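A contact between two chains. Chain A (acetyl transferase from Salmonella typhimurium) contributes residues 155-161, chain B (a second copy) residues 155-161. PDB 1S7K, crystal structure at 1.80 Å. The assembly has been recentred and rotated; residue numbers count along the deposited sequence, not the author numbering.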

ATOM      1  N   LEU A 155       5.530  15.691   5.498  1.00  8.26           N
ATOM      2  CA  LEU A 155       5.832  14.395   6.130  1.00  8.49           C
ATOM      3  C   LEU A 155       4.618  14.053   7.018  1.00  9.23           C
ATOM      4  O   LEU A 155       4.306  14.780   7.972  1.00  9.48           O
ATOM      5  CB  LEU A 155       7.097  14.496   7.003  1.00 10.40           C
ATOM      6  CG  LEU A 155       7.525  13.214   7.788  1.00 11.46           C
ATOM      7  CD1 LEU A 155       7.864  12.099   6.849  1.00  9.98           C
ATOM      8  CD2 LEU A 155       8.734  13.516   8.629  1.00 10.64           C
ATOM      9  N   GLU A 156       3.929  12.980   6.651  1.00  6.65           N
ATOM     10  CA  GLU A 156       2.751  12.492   7.377  1.00  8.91           C
ATOM     11  C   GLU A 156       3.068  11.508   8.478  1.00 10.13           C
ATOM     12  O   GLU A 156       2.245  11.331   9.407  1.00 10.67           O
ATOM     13  CB  GLU A 156       1.796  11.819   6.403  1.00  5.83           C
ATOM     14  CG  GLU A 156       1.237  12.812   5.393  1.00  7.32           C
ATOM     15  CD  GLU A 156       0.198  12.142   4.487  1.00  7.62           C
ATOM     16  OE1 GLU A 156      -0.694  12.827   3.998  1.00 10.44           O
ATOM     17  OE2 GLU A 156       0.292  10.932   4.255  1.00  9.91           O
ATOM     18  N   GLY A 157       4.225  10.841   8.378  1.00 10.58           N
ATOM     19  CA  GLY A 157       4.585   9.883   9.429  1.00 11.53           C
ATOM     20  C   GLY A 157       5.814   9.080   9.074  1.00 10.02           C
ATOM     21  O   GLY A 157       6.321   9.151   7.939  1.00 10.44           O
ATOM     22  N   CYS A 158       6.212   8.246  10.031  1.00 10.39           N
ATOM     23  CA  CYS A 158       7.388   7.371   9.904  1.00  9.27           C
ATOM     24  C   CYS A 158       6.932   5.940  10.203  1.00 10.04           C
ATOM     25  O   CYS A 158       6.467   5.668  11.319  1.00 11.92           O
ATOM     26  CB  CYS A 158       8.407   7.813  10.941  1.00 10.55           C
ATOM     27  SG  CYS A 158       9.936   6.909  10.713  1.00 15.37           S
ATOM     28  N   MET A 159       7.003   5.032   9.202  1.00  6.79           N
ATOM     29  CA  MET A 159       6.570   3.658   9.393  1.00  8.54           C
ATOM     30  C   MET A 159       7.778   2.867   9.897  1.00  8.53           C
ATOM     31  O   MET A 159       8.744   2.750   9.189  1.00  8.91           O
ATOM     32  CB  MET A 159       6.129   3.141   8.044  1.00  8.27           C
ATOM     33  CG  MET A 159       4.927   4.016   7.489  1.00 10.77           C
ATOM     34  SD  MET A 159       4.625   3.711   5.737  1.00 18.23           S
ATOM     35  CE  MET A 159       4.136   2.066   5.711  1.00 15.42           C
ATOM     36  N   LYS A 160       7.663   2.320  11.098  1.00  9.29           N
ATOM     37  CA  LYS A 160       8.783   1.616  11.730  1.00 10.60           C
ATOM     38  C   LYS A 160       9.201   0.338  11.049  1.00 10.83           C
ATOM     39  O   LYS A 160       8.361  -0.495  10.808  1.00  8.29           O
ATOM     40  CB  LYS A 160       8.403   1.335  13.180  1.00 15.31           C
ATOM     41  CG  LYS A 160       9.494   0.743  14.024  1.00 17.26           C
ATOM     42  CD  LYS A 160       8.973   0.372  15.422  1.00 20.33           C
ATOM     43  CE  LYS A 160       9.666   1.165  16.518  1.00 20.22           C
ATOM     44  NZ  LYS A 160       9.635   0.257  17.751  1.00 20.27           N
ATOM     45  N   GLN A 161      10.487   0.182  10.708  1.00  9.84           N
ATOM     46  CA  GLN A 161      10.924  -1.101  10.110  1.00 10.54           C
ATOM     47  C   GLN A 161      10.065  -1.615   8.969  1.00 11.52           C
ATOM     48  O   GLN A 161       9.834  -2.802   8.817  1.00 11.61           O
ATOM     49  CB  GLN A 161      10.970  -2.166  11.238  1.00 10.18           C
ATOM     50  CG  GLN A 161      11.960  -1.763  12.319  1.00  9.28           C
ATOM     51  CD  GLN A 161      11.726  -2.516  13.667  1.00 13.04           C
ATOM     52  OE1 GLN A 161      11.940  -1.962  14.762  1.00 13.99           O
ATOM     53  NE2 GLN A 161      11.304  -3.747  13.573  1.00 10.27           N
TER
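Chain B (155-161) LEGCMKQ

When two copies meet across an exact two-fold axis, every contact they make away from the axis is made twice. The 155-161 stretches of this acetyl transferase illustrate the rule. In each copy a strand begun earlier continues through the stretch, extended except at Glu A156 and Glu B156 (phi/psi -89/-23), and the chain turns a corner at 160 and 161. The strand of chain B runs against that of chain A at 150° between their N-to-C directions, a signed crossing angle of -150°, and the axes approach to 4.9 Å.

Backbone pairing is confined to a single bridge, centred where Gly B157 faces its own symmetry mate: CA of Gly B157 lies 4.2 Å from CA of Gly A157. The absence of side chains permits this closeness, since an ideal CB on Gly B157 would fall 2.4 Å from O of Glu A156 and 3.0 Å from CA of Gly A157, both clashes. Instead, CA of Gly B157 makes a CA-H...O contact with O of Glu A156 at 3.3 Å. N of Cys B158 gives the same carbonyl, O of Glu A156, a weak hydrogen bond at 3.4 Å. A water reinforces this long link, accepting from N of Cys B158 at 3.2 Å and donating to O of Glu A156 at 2.7 Å.

Beyond the bridge, a side chain takes over from the backbone. Glu A156, its CB directed toward chain B and its chi1 in the m well, reaches along the partner strand so that OE1 accepts a hydrogen bond from N of Lys B160 at 3.0 Å, with a nearly straight angle of 164°. Its OE2 packs 3.3 Å from CA of Met B159. Glu B156 repays both contacts, with its OE1 3.0 Å from N of Lys A160 and its OE2 3.3 Å from CA of Met A159. Together the stretches bury 342 Å².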

ATOM      1  N   LEU B 155       0.368   4.677  16.882  1.00  8.26           N
ATOM      2  CA  LEU B 155      -0.063   5.525  15.757  1.00  8.49           C
ATOM      3  C   LEU B 155       1.222   6.112  15.140  1.00  9.23           C
ATOM      4  O   LEU B 155       1.960   6.856  15.802  1.00  9.48           O
ATOM      5  CB  LEU B 155      -0.968   6.669  16.252  1.00 10.40           C
ATOM      6  CG  LEU B 155      -1.470   7.692  15.184  1.00 11.46           C
ATOM      7  CD1 LEU B 155      -2.328   7.019  14.158  1.00  9.98           C
ATOM      8  CD2 LEU B 155      -2.281   8.766  15.855  1.00 10.64           C
ATOM      9  N   GLU B 156       1.487   5.723  13.899  1.00  6.65           N
ATOM     10  CA  GLU B 156       2.658   6.183  13.143  1.00  8.91           C
ATOM     11  C   GLU B 156       2.420   7.445  12.347  1.00 10.13           C
ATOM     12  O   GLU B 156       3.397   8.150  11.998  1.00 10.67           O
ATOM     13  CB  GLU B 156       3.101   5.093  12.180  1.00  5.83           C
ATOM     14  CG  GLU B 156       3.590   3.857  12.923  1.00  7.32           C
ATOM     15  CD  GLU B 156       4.132   2.810  11.942  1.00  7.62           C
ATOM     16  OE1 GLU B 156       4.996   2.029  12.325  1.00 10.44           O
ATOM     17  OE2 GLU B 156       3.674   2.766  10.796  1.00  9.91           O
ATOM     18  N   GLY B 157       1.152   7.726  12.023  1.00 10.58           N
ATOM     19  CA  GLY B 157       0.868   8.947  11.261  1.00 11.53           C
ATOM     20  C   GLY B 157      -0.572   9.019  10.813  1.00 10.02           C
ATOM     21  O   GLY B 157      -1.340   8.049  10.961  1.00 10.44           O
ATOM     22  N   CYS B 158      -0.887  10.144  10.175  1.00 10.39           N
ATOM     23  CA  CYS B 158      -2.232  10.430   9.656  1.00  9.27           C
ATOM     24  C   CYS B 158      -2.089  10.783   8.173  1.00 10.04           C
ATOM     25  O   CYS B 158      -1.416  11.771   7.842  1.00 11.92           O
ATOM     26  CB  CYS B 158      -2.777  11.626  10.419  1.00 10.55           C
ATOM     27  SG  CYS B 158      -4.486  11.909   9.964  1.00 15.37           S
ATOM     28  N   MET B 159      -2.662   9.957   7.267  1.00  6.79           N
ATOM     29  CA  MET B 159      -2.555  10.205   5.840  1.00  8.54           C
ATOM     30  C   MET B 159      -3.735  11.094   5.443  1.00  8.53           C
ATOM     31  O   MET B 159      -4.857  10.674   5.562  1.00  8.91           O
ATOM     32  CB  MET B 159      -2.652   8.865   5.149  1.00  8.27           C
ATOM     33  CG  MET B 159      -1.471   7.918   5.624  1.00 10.77           C
ATOM     34  SD  MET B 159      -1.755   6.200   5.153  1.00 18.23           S
ATOM     35  CE  MET B 159      -1.724   6.261   3.438  1.00 15.42           C
ATOM     36  N   LYS B 160      -3.433  12.287   4.952  1.00  9.29           N
ATOM     37  CA  LYS B 160      -4.473  13.266   4.621  1.00 10.60           C
ATOM     38  C   LYS B 160      -5.373  12.881   3.475  1.00 10.83           C
ATOM     39  O   LYS B 160      -4.872  12.543   2.429  1.00  8.29           O
ATOM     40  CB  LYS B 160      -3.790  14.596   4.325  1.00 15.31           C
ATOM     41  CG  LYS B 160      -4.716  15.756   4.105  1.00 17.26           C
ATOM     42  CD  LYS B 160      -3.938  17.013   3.680  1.00 20.33           C
ATOM     43  CE  LYS B 160      -4.076  18.138   4.692  1.00 20.22           C
ATOM     44  NZ  LYS B 160      -3.934  19.429   3.879  1.00 20.27           N
ATOM     45  N   GLN B 161      -6.699  12.899   3.665  1.00  9.84           N
ATOM     46  CA  GLN B 161      -7.594  12.599   2.523  1.00 10.54           C
ATOM     47  C   GLN B 161      -7.245  11.353   1.731  1.00 11.52           C
ATOM     48  O   GLN B 161      -7.373  11.299   0.520  1.00 11.61           O
ATOM     49  CB  GLN B 161      -7.593  13.827   1.576  1.00 10.18           C
ATOM     50  CG  GLN B 161      -8.109  15.063   2.295  1.00  9.28           C
ATOM     51  CD  GLN B 161      -7.707  16.393   1.580  1.00 13.04           C
ATOM     52  OE1 GLN B 161      -7.462  17.426   2.231  1.00 13.99           O
ATOM     53  NE2 GLN B 161      -7.653  16.352   0.278  1.00 10.27           N
TER
HETATM   54  O   HOH W   1       5.531   9.553  12.824  1.00 22.62           O
HETATM   55  O   HOH W   2       0.851  12.484  11.390  1.00 22.62           O